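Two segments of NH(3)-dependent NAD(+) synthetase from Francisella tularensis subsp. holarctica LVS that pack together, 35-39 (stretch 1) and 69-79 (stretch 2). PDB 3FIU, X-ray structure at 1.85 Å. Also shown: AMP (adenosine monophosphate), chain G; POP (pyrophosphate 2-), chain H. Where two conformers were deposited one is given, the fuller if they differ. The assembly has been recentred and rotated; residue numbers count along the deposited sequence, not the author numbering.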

ATOM      1  N   GLY A  35      -2.749  10.565  10.194  1.00 14.54           N
ATOM      2  CA  GLY A  35      -3.000  11.744   9.359  1.00 16.11           C
ATOM      3  C   GLY A  35      -4.322  12.402   9.759  1.00 19.25           C
ATOM      4  O   GLY A  35      -5.373  11.733   9.805  1.00 17.07           O
ATOM      5  N   LEU A  36      -4.274  13.698  10.074  1.00 17.27           N
ATOM      6  CA  LEU A  36      -5.480  14.438  10.481  1.00 18.63           C
ATOM      7  C   LEU A  36      -5.979  15.351   9.386  1.00 19.43           C
ATOM      8  O   LEU A  36      -5.322  16.338   9.032  1.00 20.49           O
ATOM      9  CB  LEU A  36      -5.228  15.271  11.749  1.00 19.69           C
ATOM     10  CG  LEU A  36      -5.320  14.720  13.154  1.00 23.85           C
ATOM     11  CD1 LEU A  36      -5.270  15.924  14.085  1.00 24.45           C
ATOM     12  CD2 LEU A  36      -6.604  13.959  13.402  1.00 20.70           C
ATOM     13  N   SER A  37      -7.152  15.021   8.853  1.00 17.83           N
ATOM     14  CA  SER A  37      -7.730  15.740   7.730  1.00 17.13           C
ATOM     15  C   SER A  37      -8.634  16.896   8.177  1.00 16.42           C
ATOM     16  O   SER A  37      -8.987  17.737   7.379  1.00 17.49           O
ATOM     17  CB  SER A  37      -8.574  14.778   6.921  1.00 17.97           C
ATOM     18  OG  SER A  37      -9.622  14.290   7.748  1.00 16.93           O
ATOM     19  N   GLY A  38      -9.025  16.916   9.441  1.00 16.35           N
ATOM     20  CA  GLY A  38     -10.009  17.885   9.939  1.00 16.20           C
ATOM     21  C   GLY A  38     -11.394  17.252   9.899  1.00 19.81           C
ATOM     22  O   GLY A  38     -12.376  17.869  10.364  1.00 19.38           O
ATOM     23  N   GLY A  39     -11.455  16.015   9.394  1.00 18.05           N
ATOM     24  CA  GLY A  39     -12.714  15.202   9.418  1.00 17.89           C
ATOM     25  C   GLY A  39     -12.915  14.427  10.718  1.00 17.39           C
ATOM     26  O   GLY A  39     -12.021  14.325  11.551  1.00 17.29           O
ATOM     27  N   GLN A  69      -9.989  25.614   6.161  1.00 28.66           N
ATOM     28  CA  GLN A  69     -10.734  25.357   7.403  1.00 28.33           C
ATOM     29  C   GLN A  69     -10.456  23.972   7.951  1.00 26.39           C
ATOM     30  O   GLN A  69     -10.498  23.753   9.163  1.00 23.68           O
ATOM     31  CB  GLN A  69     -12.238  25.515   7.186  1.00 30.43           C
ATOM     32  CG  GLN A  69     -13.041  25.478   8.489  1.00 31.44           C
ATOM     33  CD  GLN A  69     -12.510  26.461   9.501  1.00 35.21           C
ATOM     34  OE1 GLN A  69     -12.324  27.642   9.193  1.00 38.89           O
ATOM     35  NE2 GLN A  69     -12.246  25.984  10.713  1.00 36.09           N
ATOM     36  N   ASP A  70     -10.182  23.033   7.052  1.00 25.26           N
ATOM     37  CA  ASP A  70      -9.970  21.656   7.456  1.00 26.61           C
ATOM     38  C   ASP A  70      -8.607  21.496   8.144  1.00 24.67           C
ATOM     39  O   ASP A  70      -8.497  20.752   9.105  1.00 21.86           O
ATOM     40  CB  ASP A  70     -10.137  20.717   6.261  1.00 26.87           C
ATOM     41  CG  ASP A  70     -11.594  20.649   5.779  1.00 27.87           C
ATOM     42  OD1 ASP A  70     -12.548  20.928   6.569  1.00 29.29           O
ATOM     43  OD2 ASP A  70     -11.786  20.317   4.611  1.00 29.43           O
ATOM     44  N   MET A  71      -7.587  22.205   7.639  1.00 23.05           N
ATOM     45  CA  MET A  71      -6.313  22.277   8.326  1.00 22.99           C
ATOM     46  C   MET A  71      -6.490  22.936   9.691  1.00 22.09           C
ATOM     47  O   MET A  71      -5.922  22.466  10.676  1.00 19.97           O
ATOM     48  CB  MET A  71      -5.275  23.053   7.520  1.00 24.44           C
ATOM     49  CG  MET A  71      -3.888  23.068   8.163  1.00 32.34           C
ATOM     50  SD  MET A  71      -2.801  24.278   7.379  1.00 40.88           S
ATOM     51  CE  MET A  71      -3.395  25.714   8.226  1.00 42.73           C
ATOM     52  N   GLN A  72      -7.266  24.031   9.738  1.00 21.39           N
ATOM     53  CA  GLN A  72      -7.471  24.762  11.012  1.00 21.08           C
ATOM     54  C   GLN A  72      -8.171  23.920  12.072  1.00 20.03           C
ATOM     55  O   GLN A  72      -7.796  23.950  13.246  1.00 18.25           O
ATOM     56  CB  GLN A  72      -8.186  26.120  10.787  1.00 22.98           C
ATOM     57  CG  GLN A  72      -7.400  27.026   9.838  0.50 23.76           C
ATOM     58  CD  GLN A  72      -8.059  28.358   9.546  0.50 31.77           C
ATOM     59  OE1 GLN A  72      -7.421  29.400   9.690  0.50 37.38           O
ATOM     60  NE2 GLN A  72      -9.315  28.337   9.086  0.50 29.79           N
ATOM     61  N   ASP A  73      -9.173  23.149  11.643  1.00 18.40           N
ATOM     62  CA  ASP A  73      -9.891  22.256  12.566  1.00 18.32           C
ATOM     63  C   ASP A  73      -8.991  21.143  13.095  1.00 17.84           C
ATOM     64  O   ASP A  73      -9.053  20.786  14.270  1.00 17.37           O
ATOM     65  CB  ASP A  73     -11.107  21.645  11.874  1.00 19.01           C
ATOM     66  CG  ASP A  73     -12.254  22.638  11.686  1.00 21.54           C
ATOM     67  OD1 ASP A  73     -13.199  22.301  10.908  1.00 23.21           O
ATOM     68  OD2 ASP A  73     -12.204  23.743  12.269  1.00 20.97           O
ATOM     69  N   ALA A  74      -8.168  20.578  12.210  1.00 16.91           N
ATOM     70  CA  ALA A  74      -7.188  19.561  12.648  1.00 17.51           C
ATOM     71  C   ALA A  74      -6.219  20.157  13.692  1.00 18.48           C
ATOM     72  O   ALA A  74      -5.892  19.527  14.695  1.00 16.03           O
ATOM     73  CB  ALA A  74      -6.417  19.029  11.444  1.00 18.41           C
ATOM     74  N   LEU A  75      -5.733  21.366  13.404  1.00 17.04           N
ATOM     75  CA  LEU A  75      -4.839  22.079  14.323  1.00 17.66           C
ATOM     76  C   LEU A  75      -5.527  22.334  15.646  1.00 17.25           C
ATOM     77  O   LEU A  75      -4.930  22.146  16.700  1.00 17.90           O
ATOM     78  CB  LEU A  75      -4.383  23.410  13.724  1.00 18.01           C
ATOM     79  CG  LEU A  75      -3.130  23.386  12.855  1.00 24.36           C
ATOM     80  CD1 LEU A  75      -2.886  24.763  12.188  1.00 25.88           C
ATOM     81  CD2 LEU A  75      -1.932  22.931  13.700  1.00 27.64           C
ATOM     82  N   GLU A  76      -6.789  22.746  15.583  1.00 16.38           N
ATOM     83  CA  GLU A  76      -7.559  22.941  16.805  1.00 16.50           C
ATOM     84  C   GLU A  76      -7.588  21.666  17.673  1.00 16.33           C
ATOM     85  O   GLU A  76      -7.336  21.724  18.888  1.00 13.59           O
ATOM     86  CB  GLU A  76      -8.976  23.423  16.508  1.00 16.95           C
ATOM     87  CG  GLU A  76      -9.704  23.740  17.825  1.00 19.21           C
ATOM     88  CD  GLU A  76     -11.067  24.343  17.631  1.00 21.46           C
ATOM     89  OE1 GLU A  76     -11.254  25.083  16.633  1.00 23.41           O
ATOM     90  OE2 GLU A  76     -11.946  24.075  18.473  1.00 19.39           O
ATOM     91  N   LEU A  77      -7.899  20.526  17.058  1.00 16.56           N
ATOM     92  CA  LEU A  77      -7.839  19.238  17.769  1.00 17.45           C
ATOM     93  C   LEU A  77      -6.471  18.896  18.371  1.00 18.71           C
ATOM     94  O   LEU A  77      -6.383  18.499  19.540  1.00 19.71           O
ATOM     95  CB  LEU A  77      -8.321  18.099  16.865  1.00 18.13           C
ATOM     96  CG  LEU A  77      -8.381  16.724  17.543  1.00 21.58           C
ATOM     97  CD1 LEU A  77      -9.456  16.690  18.663  1.00 23.53           C
ATOM     98  CD2 LEU A  77      -8.617  15.661  16.465  1.00 21.74           C
ATOM     99  N   ILE A  78      -5.413  19.073  17.578  1.00 19.44           N
ATOM    100  CA  ILE A  78      -4.043  18.872  18.042  1.00 19.69           C
ATOM    101  C   ILE A  78      -3.745  19.735  19.299  1.00 20.16           C
ATOM    102  O   ILE A  78      -3.158  19.236  20.267  1.00 20.11           O
ATOM    103  CB  ILE A  78      -3.063  19.163  16.894  1.00 21.12           C
ATOM    104  CG1 ILE A  78      -3.034  17.991  15.879  1.00 17.65           C
ATOM    105  CG2 ILE A  78      -1.650  19.518  17.406  1.00 22.45           C
ATOM    106  CD1 ILE A  78      -2.411  18.402  14.522  1.00 19.09           C
ATOM    107  N   GLU A  79      -4.128  21.013  19.261  1.00 18.67           N
ATOM    108  CA  GLU A  79      -3.948  21.924  20.410  1.00 19.06           C
ATOM    109  C   GLU A  79      -4.645  21.376  21.656  1.00 20.92           C
ATOM    110  O   GLU A  79      -4.083  21.383  22.760  1.00 19.92           O
ATOM    111  CB  GLU A  79      -4.440  23.341  20.067  1.00 20.27           C
ATOM    112  CG  GLU A  79      -3.474  24.103  19.107  1.00 26.15           C
ATOM    113  CD  GLU A  79      -4.148  25.161  18.217  1.00 33.79           C
ATOM    114  OE1 GLU A  79      -5.321  25.513  18.454  1.00 35.98           O
ATOM    115  OE2 GLU A  79      -3.486  25.645  17.262  1.00 39.36           O
TER
HETATM  116  P   AMP G3001     -11.406  10.623   3.816  1.00 26.74           P
HETATM  117  O1P AMP G3001     -12.156   9.463   4.444  1.00 21.62           O
HETATM  118  O2P AMP G3001     -11.011  10.335   2.358  1.00 24.31           O
HETATM  119  O3P AMP G3001     -11.932  12.002   4.012  1.00 22.27           O
HETATM  120  O5' AMP G3001      -9.931  10.622   4.503  1.00 23.48           O
HETATM  121  C5' AMP G3001      -9.270   9.361   4.739  1.00 20.20           C
HETATM  122  C4' AMP G3001      -8.086   9.614   5.656  1.00 22.09           C
HETATM  123  O4' AMP G3001      -6.990  10.204   4.945  1.00 22.00           O
HETATM  124  C3' AMP G3001      -8.376  10.621   6.761  1.00 20.60           C
HETATM  125  O3' AMP G3001      -9.069   9.960   7.812  1.00 17.93           O
HETATM  126  C2' AMP G3001      -6.969  11.050   7.164  1.00 13.94           C
HETATM  127  O2' AMP G3001      -6.379  10.115   8.095  1.00 16.62           O
HETATM  128  C1' AMP G3001      -6.218  11.021   5.830  1.00 17.66           C
HETATM  129  N9  AMP G3001      -6.211  12.388   5.260  1.00 21.33           N
HETATM  130  C8  AMP G3001      -7.036  12.888   4.301  1.00 23.26           C
HETATM  131  N7  AMP G3001      -6.748  14.189   4.034  1.00 23.12           N
HETATM  132  C5  AMP G3001      -5.737  14.537   4.866  1.00 21.10           C
HETATM  133  C6  AMP G3001      -4.942  15.758   5.091  1.00 20.64           C
HETATM  134  N6  AMP G3001      -5.219  16.895   4.410  1.00 17.82           N
HETATM  135  N1  AMP G3001      -3.972  15.667   6.019  1.00 16.94           N
HETATM  136  C2  AMP G3001      -3.695  14.556   6.732  1.00 20.07           C
HETATM  137  N3  AMP G3001      -4.367  13.382   6.572  1.00 22.21           N
HETATM  138  C4  AMP G3001      -5.375  13.347   5.655  1.00 22.05           C
HETATM  139  P1  POP H4001     -11.911  11.917   7.802  1.00 19.14           P
HETATM  140  O1  POP H4001     -11.266  12.172   9.143  1.00 19.01           O
HETATM  141  O2  POP H4001     -11.682  10.504   7.346  1.00 17.12           O
HETATM  142  O3  POP H4001     -11.464  12.871   6.706  1.00 19.86           O
HETATM  143  O   POP H4001     -13.517  12.054   8.001  1.00 17.79           O
HETATM  144  P2  POP H4001     -14.564  11.902   6.786  1.00 19.41           P
HETATM  145  O4  POP H4001     -14.477  10.494   6.218  1.00 18.45           O
HETATM  146  O5  POP H4001     -15.870  12.095   7.501  1.00 17.35           O
HETATM  147  O6  POP H4001     -14.388  12.952   5.717  1.00 18.56           O
HETATM  148  O   HOH W   1      -6.058  18.903   7.870  1.00 24.80           O

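Residues 69-79 form part of a longer helix, held by regular backbone hydrogen bonds such as Ala-74 N to Asp-70 O (3.1 Å). The other stretch forms no regular helix or strand as a whole, and three of its five residues are glycine. Gly-39 sits at the N-cap position, right before a helix. The nearest CA atoms across the stretches are those of Gly-38 and Ala-74, 4.3 Å apart. The lack of a side chain at Gly-38 permits this approach. Gly-38 has phi/psi of 95/-2, which favours glycine, and a CB there would lie 2.2 Å from Asp-70 O. Instead, Gly-38 CA makes a CA-H...O contact with Asp-70 O at 3.3 Å.

No direct hydrogen bond joins the stretches. Water 1 bridges them, donating to Leu-36 O (2.9 Å) and Asp-70 O (3.3 Å).

The apolar contact centres on Leu-36, which points toward the helix and is buried. Leu-36 CB lies 4.0 Å from Ala-74 CB, Leu-36 CD2 4.0 Å from Leu-77 CD2, and Leu-36 CD1 3.5 Å from Ile-78 CG1. The methyl of Ala-74 also meets the backbone of Gly-38, with Ala-74 CB 3.9 Å from Gly-38 N.

The CA-to-CB bond of Ser-37 points away from the helix, and its hydroxyl reaches the pyrophosphate. Ser-37 OG donates to POP O3 (2.5 Å) and accepts from Gly-39 N (3.0 Å). Gly-35 O accepts from AMP O2' (2.6 Å). Stretch 35-39 thus packs on the helix while binding both ligands.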